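Long-range contacts in putative rhamnosidase (Streptomyces avermitilis, PDB 3W5M), which hydrolyses terminal non-reducing alpha-L-rhamnose residues from citrus flavonoids such as naringin, rutin and hesperidin, and from gum arabic: residues L433-Y439 with Y561-F567; E485-V491 with T584-R590; T492-P496 with P533-I537; L513-G517 with G577-K581; V523-E529 with F570-T576. One frame throughout, in Å; residues are numbered along the deposited sequence. Where two conformers were deposited one is given.

All five contacts reach the strands of one beta sandwich, yet they differ with depth. Contacts 1 and 5 are buried: in contact 1 a glutamate gathers the N-H groups of an irregular loop, whereas contact 5 is a regular antiparallel strand pair with a salt bridge on one face and apolar and aromatic groups on the other. Contact 2 is a shorter, partly exposed antiparallel ladder that frays into water-bridged packing. Its strand 480-493 runs on into contact 3, a surface contact of proline and lysine on a turn. Contact 4, partly buried and apolar, lays a loop over strand 510-515, and its Leu-513 bonds through the backbone to Tyr-561 of contact 1.

Contact 1 (L433-Y439 with Y561-F567); sequences LLSGETY and YEPRFTF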
# COMPACT_ATOMS: atom_id res chain seq x y z
N LEU A 433 11.65 2.32 4.69
CA LEU A 433 10.55 1.40 4.38
C LEU A 433 11.06 0.13 3.73
O LEU A 433 10.55 -0.97 3.99
CB LEU A 433 9.50 2.08 3.50
CG LEU A 433 8.76 3.22 4.19
CD1 LEU A 433 7.96 4.01 3.15
CD2 LEU A 433 7.85 2.71 5.31
N LEU A 434 12.04 0.29 2.85
CA LEU A 434 12.60 -0.85 2.12
C LEU A 434 13.76 -1.57 2.84
O LEU A 434 13.83 -2.80 2.83
CB LEU A 434 13.04 -0.42 0.73
CG LEU A 434 11.98 0.30 -0.13
CD1 LEU A 434 12.62 0.63 -1.47
CD2 LEU A 434 10.72 -0.53 -0.33
N SER A 435 14.67 -0.80 3.44
CA SER A 435 15.89 -1.39 3.97
C SER A 435 15.65 -2.04 5.31
O SER A 435 16.32 -3.04 5.66
CB SER A 435 16.98 -0.33 4.11
OG SER A 435 17.24 0.24 2.84
N GLY A 436 14.71 -1.48 6.08
CA GLY A 436 14.36 -1.97 7.43
C GLY A 436 14.70 -0.94 8.50
O GLY A 436 15.06 0.20 8.22
N GLU A 437 14.61 -1.36 9.75
CA GLU A 437 14.85 -0.45 10.85
C GLU A 437 15.96 -1.03 11.73
O GLU A 437 16.03 -2.24 11.90
CB GLU A 437 13.54 -0.29 11.65
CG GLU A 437 13.59 0.78 12.75
CD GLU A 437 12.32 0.82 13.59
OE1 GLU A 437 11.31 1.36 13.12
OE2 GLU A 437 12.35 0.35 14.76
N THR A 438 16.80 -0.16 12.27
CA THR A 438 17.92 -0.55 13.12
C THR A 438 17.68 0.19 14.42
O THR A 438 17.49 1.40 14.42
CB THR A 438 19.26 -0.15 12.46
OG1 THR A 438 19.36 -0.82 11.20
CG2 THR A 438 20.47 -0.53 13.33
N TYR A 439 17.65 -0.55 15.53
CA TYR A 439 17.25 0.00 16.80
C TYR A 439 18.29 -0.46 17.83
O TYR A 439 18.57 -1.65 17.90
CB TYR A 439 15.90 -0.59 17.21
CG TYR A 439 15.24 -0.02 18.47
CD1 TYR A 439 15.67 -0.40 19.75
CD2 TYR A 439 14.15 0.88 18.38
CE1 TYR A 439 15.05 0.08 20.89
CE2 TYR A 439 13.52 1.37 19.52
CZ TYR A 439 13.99 0.97 20.78
OH TYR A 439 13.42 1.46 21.93
N TYR A 561 10.91 -5.89 21.07
CA TYR A 561 11.22 -4.94 19.99
C TYR A 561 10.12 -5.00 18.93
O TYR A 561 9.79 -6.09 18.44
CB TYR A 561 12.59 -5.23 19.36
CG TYR A 561 12.83 -4.40 18.11
CD1 TYR A 561 12.79 -2.99 18.15
CD2 TYR A 561 13.04 -5.02 16.88
CE1 TYR A 561 12.97 -2.24 16.99
CE2 TYR A 561 13.23 -4.28 15.72
CZ TYR A 561 13.19 -2.90 15.78
OH TYR A 561 13.39 -2.16 14.60
N GLU A 562 9.55 -3.83 18.60
CA GLU A 562 8.52 -3.76 17.57
C GLU A 562 8.88 -2.62 16.63
O GLU A 562 8.80 -1.47 17.03
CB GLU A 562 7.16 -3.50 18.21
CG GLU A 562 6.54 -4.76 18.81
CD GLU A 562 5.32 -4.48 19.66
OE1 GLU A 562 5.29 -3.44 20.36
OE2 GLU A 562 4.39 -5.30 19.65
N PRO A 563 9.29 -2.92 15.39
CA PRO A 563 9.62 -1.80 14.48
C PRO A 563 8.46 -0.82 14.29
O PRO A 563 7.28 -1.19 14.44
CB PRO A 563 9.94 -2.51 13.15
CG PRO A 563 10.35 -3.90 13.57
CD PRO A 563 9.47 -4.24 14.74
N ARG A 564 8.77 0.44 13.96
CA ARG A 564 7.70 1.43 13.76
C ARG A 564 7.67 2.01 12.33
O ARG A 564 6.62 2.40 11.85
CB ARG A 564 7.86 2.61 14.73
CG ARG A 564 7.50 2.34 16.18
CD ARG A 564 8.24 3.37 17.05
NE ARG A 564 7.84 3.39 18.47
CZ ARG A 564 8.61 2.95 19.46
NH1 ARG A 564 9.79 2.40 19.20
NH2 ARG A 564 8.17 3.02 20.73
N PHE A 565 8.83 2.13 11.70
CA PHE A 565 8.93 2.94 10.48
C PHE A 565 9.41 2.16 9.27
O PHE A 565 10.12 2.69 8.37
CB PHE A 565 9.79 4.17 10.76
CG PHE A 565 9.24 5.00 11.88
CD1 PHE A 565 7.98 5.61 11.74
CD2 PHE A 565 9.93 5.15 13.09
CE1 PHE A 565 7.44 6.37 12.76
CE2 PHE A 565 9.40 5.93 14.10
CZ PHE A 565 8.15 6.53 13.94
N THR A 566 9.03 0.90 9.25
CA THR A 566 9.36 0.05 8.10
C THR A 566 8.22 -0.95 7.96
O THR A 566 7.40 -1.07 8.86
CB THR A 566 10.71 -0.70 8.27
OG1 THR A 566 11.02 -1.36 7.05
CG2 THR A 566 10.61 -1.74 9.37
N PHE A 567 8.15 -1.64 6.83
CA PHE A 567 7.27 -2.81 6.70
C PHE A 567 7.83 -3.75 5.67
O PHE A 567 8.59 -3.32 4.81
CB PHE A 567 5.80 -2.44 6.37
CG PHE A 567 5.57 -1.91 4.98
CD1 PHE A 567 5.66 -0.53 4.71
CD2 PHE A 567 5.16 -2.77 3.96
CE1 PHE A 567 5.40 -0.06 3.42
CE2 PHE A 567 4.92 -2.30 2.66
CZ PHE A 567 5.02 -0.94 2.41
O HOH W 1 10.64 0.76 17.12
O HOH W 2 11.59 3.48 21.77
O HOH W 3 10.31 0.87 21.52
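Leu-433 and Thr-566 bring the two backbones nearest, with CA atoms 4.1 Å apart; from there 436-439 leaves as a strand while most of 561-567 is irregular loop, and the two do not pair as strands. Glu-437 spans the gap. Its CG lies anti to the backbone N (chi1 -173°), which sends the extended chain into the loop. Glu-437 OE1 accepts two amides, Arg-564 N at 2.8 Å on the syn side and Phe-565 N at 3.0 Å. Tyr-561 OH donates to Glu-437 OE2 at 2.7 Å from above the carboxylate plane. With an alanine here, both amides and the hydroxyl would probably lose their acceptor. Tyr-439 slides past Tyr-561 in the opposite direction, its CB 3.4 Å from Tyr-561 CE1. Arg-564 makes its salt bridge to Glu-330. Strand 436-440 lies between strands 428-432 and 548-552, and Phe-565 packs onto Tyr-375 and Ala-377 of strand 368-377, which belongs to another sheet.

Contact 2 (E485-V491 with T584-R590); sequences ELPARKV and TTSVTGR
Glu-485 and Thr-588 cross on one face of an antiparallel ladder, where the methyl of Thr-588 does the touching: CG2 lies 3.8 Å from Glu-485 CB. The torsion of Thr-588 (chi1 -57°) sets that methyl anti to the backbone N and leaves OG1 turned toward a water. Pro-487 and Arg-590 are on the same face, while Leu-486 points to the other, opposite Gly-589. Leu-486 and Gly-589 form the hydrogen-bonded pair, with Leu-486 N to Gly-589 O and Gly-589 N to Leu-486 O both 2.8 Å. Beyond Pro-487 the ladder frays, and the bond from Ala-488 N to Val-587 O is weak. Here the CB of Ala-488 faces two carbonyls, 3.5 Å from both Val-587 O and Thr-584 O. Farther on, Val-491 and Thr-584 meet at an angle through their methyls, CG2 to CG2 at 4.0 Å. The carboxylate of Glu-485 turns to a salt bridge with Arg-512 on the next strand but one, and Arg-590 bonds to Pro-563 O. Where the strands part, one water is bonded to Thr-584 O at 2.7 Å and to Thr-588 OG1. The chemistry is therefore divided: two short backbone bonds join strands 480-493 and 587-594, and past Pro-487 small side chains and a shared water replace them.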
# COMPACT_ATOMS: atom_id res chain seq x y z
N GLU A 485 -2.40 -10.52 14.65
CA GLU A 485 -1.06 -11.03 14.90
C GLU A 485 -0.99 -12.49 14.42
O GLU A 485 -1.99 -13.20 14.49
CB GLU A 485 -0.73 -10.93 16.39
CG GLU A 485 -0.61 -9.48 16.86
CD GLU A 485 -0.10 -9.34 18.29
OE1 GLU A 485 -0.05 -10.35 19.04
OE2 GLU A 485 0.26 -8.20 18.67
N LEU A 486 0.16 -12.90 13.89
CA LEU A 486 0.41 -14.28 13.47
C LEU A 486 1.57 -14.85 14.26
O LEU A 486 2.72 -14.53 13.97
CB LEU A 486 0.73 -14.36 11.97
CG LEU A 486 -0.36 -14.00 10.94
CD1 LEU A 486 0.18 -14.03 9.51
CD2 LEU A 486 -1.57 -14.94 11.06
N PRO A 487 1.29 -15.73 15.25
CA PRO A 487 2.42 -16.30 16.00
C PRO A 487 3.22 -17.21 15.08
O PRO A 487 2.66 -17.78 14.17
CB PRO A 487 1.74 -17.13 17.11
CG PRO A 487 0.33 -16.66 17.16
CD PRO A 487 -0.01 -16.16 15.78
N ALA A 488 4.52 -17.34 15.30
CA ALA A 488 5.33 -18.27 14.52
C ALA A 488 4.77 -19.67 14.76
O ALA A 488 4.38 -19.99 15.88
CB ALA A 488 6.77 -18.18 14.93
N ARG A 489 4.69 -20.47 13.70
CA ARG A 489 4.07 -21.79 13.77
C ARG A 489 5.10 -22.88 13.97
O ARG A 489 4.77 -23.97 14.42
CB ARG A 489 3.27 -22.05 12.49
CG ARG A 489 2.09 -21.12 12.30
CD ARG A 489 1.34 -21.41 11.01
NE ARG A 489 0.46 -22.59 11.02
CZ ARG A 489 -0.22 -23.07 12.07
NH1 ARG A 489 -0.17 -22.48 13.27
NH2 ARG A 489 -0.97 -24.15 11.92
N LYS A 490 6.35 -22.59 13.60
CA LYS A 490 7.49 -23.48 13.82
C LYS A 490 8.82 -22.75 13.65
O LYS A 490 8.90 -21.70 12.99
CB LYS A 490 7.46 -24.69 12.88
CG LYS A 490 7.72 -24.35 11.43
CD LYS A 490 8.11 -25.59 10.65
CE LYS A 490 8.01 -25.31 9.17
NZ LYS A 490 8.57 -26.39 8.31
N VAL A 491 9.85 -23.34 14.25
CA VAL A 491 11.22 -22.85 14.21
C VAL A 491 12.08 -23.95 13.61
O VAL A 491 12.02 -25.11 14.06
CB VAL A 491 11.71 -22.52 15.64
CG1 VAL A 491 13.15 -22.02 15.63
CG2 VAL A 491 10.81 -21.50 16.29
N THR A 584 8.95 -20.45 19.28
CA THR A 584 7.87 -19.86 18.50
C THR A 584 7.39 -18.55 19.12
O THR A 584 6.85 -17.69 18.42
CB THR A 584 6.67 -20.82 18.30
OG1 THR A 584 6.06 -21.12 19.56
CG2 THR A 584 7.10 -22.11 17.59
N THR A 585 7.57 -18.38 20.43
CA THR A 585 7.10 -17.16 21.08
C THR A 585 8.04 -15.98 20.81
O THR A 585 7.67 -14.84 21.07
CB THR A 585 6.89 -17.31 22.61
OG1 THR A 585 8.11 -17.74 23.21
CG2 THR A 585 5.74 -18.26 22.95
N SER A 586 9.23 -16.23 20.27
CA SER A 586 10.22 -15.15 20.07
C SER A 586 9.82 -14.14 18.98
O SER A 586 10.31 -13.01 18.99
CB SER A 586 11.57 -15.72 19.70
OG SER A 586 11.98 -16.63 20.72
N VAL A 587 9.02 -14.59 18.03
CA VAL A 587 8.67 -13.79 16.84
C VAL A 587 7.17 -13.93 16.55
O VAL A 587 6.63 -15.03 16.43
CB VAL A 587 9.52 -14.20 15.61
CG1 VAL A 587 9.09 -13.45 14.35
CG2 VAL A 587 11.00 -13.94 15.85
N THR A 588 6.47 -12.79 16.43
CA THR A 588 5.04 -12.79 16.12
C THR A 588 4.86 -11.76 15.02
O THR A 588 5.33 -10.65 15.17
CB THR A 588 4.23 -12.40 17.35
OG1 THR A 588 4.55 -13.31 18.43
CG2 THR A 588 2.73 -12.45 17.07
N GLY A 589 4.20 -12.13 13.92
CA GLY A 589 3.94 -11.14 12.87
C GLY A 589 2.81 -10.21 13.25
O GLY A 589 1.80 -10.63 13.84
N ARG A 590 2.95 -8.92 12.89
CA ARG A 590 1.87 -7.96 13.14
C ARG A 590 1.41 -7.51 11.76
O ARG A 590 2.13 -6.82 11.06
CB ARG A 590 2.36 -6.78 13.98
CG ARG A 590 2.87 -7.24 15.35
CD ARG A 590 3.45 -6.08 16.16
NE ARG A 590 4.52 -5.43 15.43
CZ ARG A 590 4.81 -4.12 15.44
NH1 ARG A 590 4.12 -3.25 16.19
NH2 ARG A 590 5.83 -3.68 14.70
O HOH W 4 4.66 -16.14 18.40

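Contact 3 (T492-P496 with P533-I537); sequences TEPKP and PDGTI
Lys-495 lies across Thr-536 and runs on toward Asp-534. From CB the chain sets out with CG beside the backbone N and then bends at chi2 (-75°), which folds it back over the threonine methyl. Lys-495 CG is 3.9 Å from Thr-536 CG2, and Lys-495 CE passes the same methyl at 4.0 Å. The tip comes near an opposite charge without closing on it: Lys-495 NZ stays 4.3 Å from Asp-534 OD2, beyond a salt bridge, so any attraction is probably weak in this exposed place. Beside the lysine, the ring of Pro-494 presses on the backbone of the turn, its CG 3.4 Å from Gly-535 O. The turn carries its own brace. Asp-534 OD1 accepts the amide of Thr-536 (OD1 to N 2.8 Å) nearly end-on, and takes the hydroxyl of the same threonine on its syn lone pair; that hydroxyl also meets Asn-532 ND2. Gly-535 has a positive phi, at which a CB would jam against the carbonyl before it. Pro-494 also touches Val-500, and Ile-537 leads inward onto Arg-526 and Ala-528. This is an Asx turn in the surface loop between strands 530-531 and 537-538, set against the corner where the chain turns after strand 480-493.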
# COMPACT_ATOMS: atom_id res chain seq x y z
N THR A 492 12.84 -23.63 12.58
CA THR A 492 13.84 -24.55 12.07
C THR A 492 15.22 -23.92 12.24
O THR A 492 15.34 -22.72 12.47
CB THR A 492 13.61 -24.93 10.58
OG1 THR A 492 13.75 -23.78 9.74
CG2 THR A 492 12.25 -25.53 10.37
N GLU A 493 16.26 -24.74 12.15
CA GLU A 493 17.64 -24.26 12.15
C GLU A 493 18.36 -24.90 10.98
O GLU A 493 19.03 -25.94 11.16
CB GLU A 493 18.32 -24.61 13.49
CG GLU A 493 19.74 -24.05 13.61
CD GLU A 493 20.45 -24.40 14.92
OE1 GLU A 493 19.88 -25.11 15.79
OE2 GLU A 493 21.62 -23.96 15.09
N PRO A 494 18.20 -24.34 9.76
CA PRO A 494 18.81 -24.93 8.56
C PRO A 494 20.32 -24.78 8.40
O PRO A 494 20.91 -25.45 7.55
CB PRO A 494 18.08 -24.23 7.40
CG PRO A 494 17.57 -22.97 7.98
CD PRO A 494 17.28 -23.23 9.43
N LYS A 495 20.93 -23.88 9.17
CA LYS A 495 22.39 -23.73 9.27
C LYS A 495 22.65 -23.37 10.74
O LYS A 495 21.78 -22.76 11.37
CB LYS A 495 22.93 -22.63 8.36
CG LYS A 495 22.61 -22.74 6.87
CD LYS A 495 23.44 -23.80 6.15
CE LYS A 495 23.11 -23.83 4.67
NZ LYS A 495 23.92 -24.84 3.92
N PRO A 496 23.83 -23.75 11.29
CA PRO A 496 24.04 -23.51 12.73
C PRO A 496 23.86 -22.03 13.10
O PRO A 496 24.44 -21.16 12.46
CB PRO A 496 25.48 -23.99 12.98
CG PRO A 496 26.12 -24.08 11.63
CD PRO A 496 25.01 -24.39 10.67
N PRO A 533 15.22 -24.91 -1.42
CA PRO A 533 14.96 -26.32 -1.03
C PRO A 533 15.69 -26.78 0.24
O PRO A 533 15.20 -27.67 0.92
CB PRO A 533 15.40 -27.13 -2.26
CG PRO A 533 15.35 -26.17 -3.40
CD PRO A 533 15.67 -24.80 -2.82
N ASP A 534 16.81 -26.15 0.59
CA ASP A 534 17.51 -26.51 1.85
C ASP A 534 16.86 -25.95 3.13
O ASP A 534 17.29 -26.28 4.25
CB ASP A 534 19.02 -26.19 1.78
CG ASP A 534 19.32 -24.69 1.71
OD1 ASP A 534 18.44 -23.86 2.02
OD2 ASP A 534 20.47 -24.34 1.36
N GLY A 535 15.83 -25.12 2.98
CA GLY A 535 15.13 -24.60 4.15
C GLY A 535 15.65 -23.24 4.61
O GLY A 535 15.14 -22.70 5.60
N THR A 536 16.65 -22.70 3.91
CA THR A 536 17.13 -21.32 4.17
C THR A 536 16.22 -20.34 3.41
O THR A 536 15.59 -20.73 2.41
CB THR A 536 18.58 -21.09 3.70
OG1 THR A 536 18.69 -21.35 2.30
CG2 THR A 536 19.59 -21.97 4.48
N ILE A 537 16.17 -19.08 3.87
CA ILE A 537 15.35 -18.07 3.19
C ILE A 537 15.90 -17.64 1.84
O ILE A 537 17.12 -17.58 1.62
CB ILE A 537 15.05 -16.83 4.07
CG1 ILE A 537 16.34 -16.06 4.40
CG2 ILE A 537 14.27 -17.26 5.31
CD1 ILE A 537 16.11 -14.62 4.87
O HOH W 5 13.17 -23.72 7.41

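Contact 4 (L513-G517 with G577-K581); sequences LRVSG and GFPGK
Val-515 and Phe-578 make the principal fit. The CG2 methyl of the valine is the bump, and the hollow is the angle between the ring of Phe-578 and that of Pro-579. Val-515 CG2 meets both walls of it: it sits over the face of Phe-578, 4.1 Å from the ring centroid in a CH-pi contact, offset toward the rim and 25° off the normal, and it lies 3.5 Å from Pro-579 CD, the valine and proline crossing at about a right angle. Phe-578 in turn puts an edge into the strand: its CE1 meets both Leu-513 CD1 at 4.1 Å and Arg-514 O at 3.7 Å, each near the plane of the ring. The phenylalanine CG is roughly anti to the backbone N (chi1 -159°), and this swings the ring in toward the strand. At the far end Pro-579 CG closes on Ser-516 O at 3.1 Å. Gly-517 leaves room for that proline, since a CB there would run into Pro-579 CG. Cut back to an alanine, the phenylalanine position would probably leave a gap beside Leu-513 and the Val-515 methyl without the ring face it rests on. Ser-586 also touches Phe-578, while Val-515 reaches Leu-553. The contact belongs to the rim of a beta sandwich: the loop that joins strand 572-576 to strand 587-594 closes over the end of strand 510-515.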
# COMPACT_ATOMS: atom_id res chain seq x y z
N LEU A 513 9.60 -8.97 18.38
CA LEU A 513 10.69 -9.84 18.81
C LEU A 513 10.71 -9.79 20.33
O LEU A 513 10.69 -8.68 20.90
CB LEU A 513 12.00 -9.31 18.26
CG LEU A 513 13.31 -9.96 18.71
CD1 LEU A 513 13.41 -11.42 18.22
CD2 LEU A 513 14.50 -9.12 18.26
N ARG A 514 10.71 -10.97 20.97
CA ARG A 514 10.99 -11.08 22.41
C ARG A 514 12.34 -11.77 22.57
O ARG A 514 12.59 -12.80 21.94
CB ARG A 514 9.93 -11.87 23.19
CG ARG A 514 8.48 -11.46 23.02
CD ARG A 514 8.18 -10.03 23.45
NE ARG A 514 8.49 -9.75 24.86
CZ ARG A 514 7.68 -10.01 25.88
NH1 ARG A 514 6.49 -10.56 25.67
NH2 ARG A 514 8.07 -9.71 27.12
N VAL A 515 13.22 -11.18 23.36
CA VAL A 515 14.57 -11.71 23.51
C VAL A 515 15.16 -11.31 24.87
O VAL A 515 14.93 -10.20 25.36
CB VAL A 515 15.49 -11.26 22.35
CG1 VAL A 515 15.58 -9.72 22.27
CG2 VAL A 515 16.88 -11.88 22.44
N SER A 516 15.89 -12.23 25.49
CA SER A 516 16.60 -11.93 26.74
C SER A 516 18.05 -12.22 26.49
O SER A 516 18.39 -13.24 25.89
CB SER A 516 16.14 -12.81 27.89
OG SER A 516 14.74 -12.75 28.05
N GLY A 517 18.92 -11.35 26.97
CA GLY A 517 20.35 -11.55 26.72
C GLY A 517 21.18 -10.38 27.18
O GLY A 517 20.65 -9.39 27.73
N GLY A 577 22.13 -14.13 15.42
CA GLY A 577 22.58 -13.40 16.62
C GLY A 577 21.75 -13.55 17.87
O GLY A 577 22.04 -12.89 18.88
N PHE A 578 20.72 -14.41 17.82
CA PHE A 578 19.86 -14.66 18.97
C PHE A 578 20.70 -15.31 20.07
O PHE A 578 21.53 -16.18 19.78
CB PHE A 578 18.68 -15.56 18.57
CG PHE A 578 17.51 -15.49 19.50
CD1 PHE A 578 16.49 -14.54 19.30
CD2 PHE A 578 17.41 -16.36 20.60
CE1 PHE A 578 15.41 -14.47 20.15
CE2 PHE A 578 16.32 -16.28 21.45
CZ PHE A 578 15.32 -15.34 21.24
N PRO A 579 20.53 -14.88 21.32
CA PRO A 579 21.26 -15.59 22.37
C PRO A 579 20.52 -16.86 22.77
O PRO A 579 19.45 -16.80 23.38
CB PRO A 579 21.29 -14.57 23.52
CG PRO A 579 20.10 -13.70 23.30
CD PRO A 579 19.88 -13.65 21.82
N GLY A 580 21.08 -18.01 22.42
CA GLY A 580 20.39 -19.27 22.69
C GLY A 580 19.53 -19.63 21.51
O GLY A 580 19.87 -19.33 20.37
N LYS A 581 18.41 -20.28 21.77
CA LYS A 581 17.57 -20.77 20.69
C LYS A 581 16.22 -20.07 20.71
O LYS A 581 15.51 -20.12 21.71
CB LYS A 581 17.39 -22.29 20.78
CG LYS A 581 18.59 -23.12 20.33
CD LYS A 581 18.61 -24.47 21.05
CE LYS A 581 19.38 -25.54 20.28
NZ LYS A 581 20.85 -25.29 20.20

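Contact 5 (V523-E529 with F570-T576); sequences VRLRHAE and FRYVEVT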
# COMPACT_ATOMS: atom_id res chain seq x y z
N VAL A 523 20.69 -8.75 17.34
CA VAL A 523 19.86 -9.73 16.63
C VAL A 523 19.47 -9.12 15.30
O VAL A 523 19.04 -7.98 15.25
CB VAL A 523 18.59 -10.09 17.40
CG1 VAL A 523 17.81 -11.18 16.68
CG2 VAL A 523 18.95 -10.56 18.80
N ARG A 524 19.61 -9.91 14.25
CA ARG A 524 19.22 -9.51 12.91
C ARG A 524 18.03 -10.34 12.44
O ARG A 524 17.97 -11.55 12.64
CB ARG A 524 20.39 -9.64 11.95
CG ARG A 524 21.34 -8.48 12.04
CD ARG A 524 22.59 -8.68 11.21
NE ARG A 524 23.66 -7.88 11.79
CZ ARG A 524 24.35 -8.24 12.87
NH1 ARG A 524 24.08 -9.40 13.47
NH2 ARG A 524 25.30 -7.45 13.34
N LEU A 525 17.06 -9.67 11.80
CA LEU A 525 15.84 -10.34 11.33
C LEU A 525 15.73 -10.03 9.86
O LEU A 525 15.48 -8.88 9.51
CB LEU A 525 14.59 -9.77 12.01
CG LEU A 525 14.63 -9.72 13.55
CD1 LEU A 525 13.40 -9.01 14.10
CD2 LEU A 525 14.76 -11.13 14.11
N ARG A 526 15.87 -11.05 9.03
CA ARG A 526 15.61 -10.91 7.60
C ARG A 526 14.25 -11.53 7.26
O ARG A 526 13.78 -12.44 7.94
CB ARG A 526 16.73 -11.53 6.77
CG ARG A 526 18.05 -10.79 6.87
CD ARG A 526 19.01 -11.09 5.72
NE ARG A 526 19.29 -12.52 5.60
CZ ARG A 526 19.41 -13.17 4.44
NH1 ARG A 526 19.30 -12.52 3.28
NH2 ARG A 526 19.64 -14.48 4.44
N HIS A 527 13.61 -11.01 6.22
CA HIS A 527 12.25 -11.37 5.93
C HIS A 527 12.15 -11.86 4.49
O HIS A 527 12.71 -11.23 3.59
CB HIS A 527 11.30 -10.17 6.15
CG HIS A 527 11.33 -9.64 7.55
ND1 HIS A 527 12.34 -8.82 8.00
CD2 HIS A 527 10.46 -9.77 8.57
CE1 HIS A 527 12.11 -8.50 9.27
NE2 HIS A 527 10.98 -9.08 9.64
N ALA A 528 11.46 -12.98 4.30
CA ALA A 528 11.36 -13.62 2.97
C ALA A 528 9.99 -14.16 2.70
O ALA A 528 9.29 -14.62 3.60
CB ALA A 528 12.38 -14.75 2.82
N GLU A 529 9.63 -14.17 1.41
CA GLU A 529 8.34 -14.72 1.00
C GLU A 529 8.37 -16.25 0.84
O GLU A 529 7.35 -16.91 1.02
CB GLU A 529 7.94 -14.11 -0.36
CG GLU A 529 7.81 -12.60 -0.43
CD GLU A 529 7.10 -12.15 -1.71
OE1 GLU A 529 7.76 -12.13 -2.78
OE2 GLU A 529 5.87 -11.87 -1.65
N PHE A 570 6.32 -10.96 3.76
CA PHE A 570 7.06 -12.17 4.16
C PHE A 570 6.16 -13.19 4.79
O PHE A 570 5.11 -12.84 5.38
CB PHE A 570 8.14 -11.82 5.21
CG PHE A 570 7.59 -11.26 6.48
CD1 PHE A 570 7.16 -9.93 6.55
CD2 PHE A 570 7.55 -12.03 7.64
CE1 PHE A 570 6.67 -9.41 7.75
CE2 PHE A 570 7.07 -11.52 8.83
CZ PHE A 570 6.61 -10.22 8.88
N ARG A 571 6.59 -14.45 4.67
CA ARG A 571 6.04 -15.57 5.43
C ARG A 571 7.08 -16.10 6.43
O ARG A 571 6.74 -16.67 7.47
CB ARG A 571 5.63 -16.68 4.47
CG ARG A 571 5.25 -17.97 5.22
CD ARG A 571 4.58 -19.01 4.33
NE ARG A 571 4.53 -20.30 5.02
CZ ARG A 571 3.92 -21.39 4.56
NH1 ARG A 571 3.31 -21.36 3.38
NH2 ARG A 571 3.95 -22.52 5.27
N TYR A 572 8.35 -15.92 6.09
CA TYR A 572 9.44 -16.49 6.91
C TYR A 572 10.33 -15.39 7.46
O TYR A 572 10.61 -14.40 6.77
CB TYR A 572 10.27 -17.44 6.07
CG TYR A 572 9.44 -18.51 5.36
CD1 TYR A 572 9.12 -19.70 6.00
CD2 TYR A 572 9.00 -18.32 4.04
CE1 TYR A 572 8.36 -20.66 5.37
CE2 TYR A 572 8.23 -19.28 3.40
CZ TYR A 572 7.93 -20.45 4.08
OH TYR A 572 7.18 -21.42 3.45
N VAL A 573 10.77 -15.58 8.70
CA VAL A 573 11.73 -14.68 9.36
C VAL A 573 12.99 -15.47 9.72
O VAL A 573 12.91 -16.47 10.44
CB VAL A 573 11.13 -14.05 10.62
CG1 VAL A 573 12.10 -13.02 11.22
CG2 VAL A 573 9.79 -13.40 10.27
N GLU A 574 14.13 -15.02 9.20
CA GLU A 574 15.45 -15.55 9.55
C GLU A 574 16.07 -14.74 10.68
O GLU A 574 16.21 -13.52 10.59
CB GLU A 574 16.37 -15.48 8.36
CG GLU A 574 17.78 -15.98 8.63
CD GLU A 574 18.79 -15.42 7.63
OE1 GLU A 574 19.29 -14.27 7.81
OE2 GLU A 574 19.10 -16.14 6.67
N VAL A 575 16.45 -15.43 11.74
CA VAL A 575 16.91 -14.79 12.98
C VAL A 575 18.37 -15.22 13.14
O VAL A 575 18.64 -16.43 13.20
CB VAL A 575 16.06 -15.29 14.18
CG1 VAL A 575 16.49 -14.65 15.48
CG2 VAL A 575 14.58 -15.02 13.93
N THR A 576 19.30 -14.25 13.14
CA THR A 576 20.70 -14.52 13.46
C THR A 576 21.14 -13.66 14.66
O THR A 576 20.58 -12.59 14.91
CB THR A 576 21.62 -14.27 12.27
OG1 THR A 576 21.49 -12.92 11.87
CG2 THR A 576 21.24 -15.18 11.08
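The bend of Arg-526 at chi3 (-56°) turns its guanidinium toward Glu-574, whose CG, anti to the backbone N (chi1 179°), carries the carboxylate alongside. The guanidinium grips side-on: Arg-526 NE to Glu-574 OE1 and Arg-526 NH2 to Glu-574 OE2 are both 2.8 Å, with OE1 in the guanidinium plane. On the other face His-527 turns an edge to Phe-570 in a T-shaped pair, its CD2 3.6 Å above the centre of the phenylalanine ring and the planes 73° apart; His-527 ND1 bonds to Ala-547 O. Leu-525 CD2 packs 3.9 Å from Val-575 CG2 on that face. Backbone bonds tie Arg-524 to Thr-576, Arg-526 to Glu-574 and Ala-528 to Tyr-572. Beyond, Glu-529 bonds to Phe-914 N, its side chain about 7 Å from those of the rhamnose-binding Arg-634 and His-916. The antiparallel pair ends in a classic beta bulge, Ala-528 O accepting from Arg-571 N at 2.9 Å and Tyr-572 N at 3.0 Å, within a beta sandwich whose apolar face looks across to Val-511.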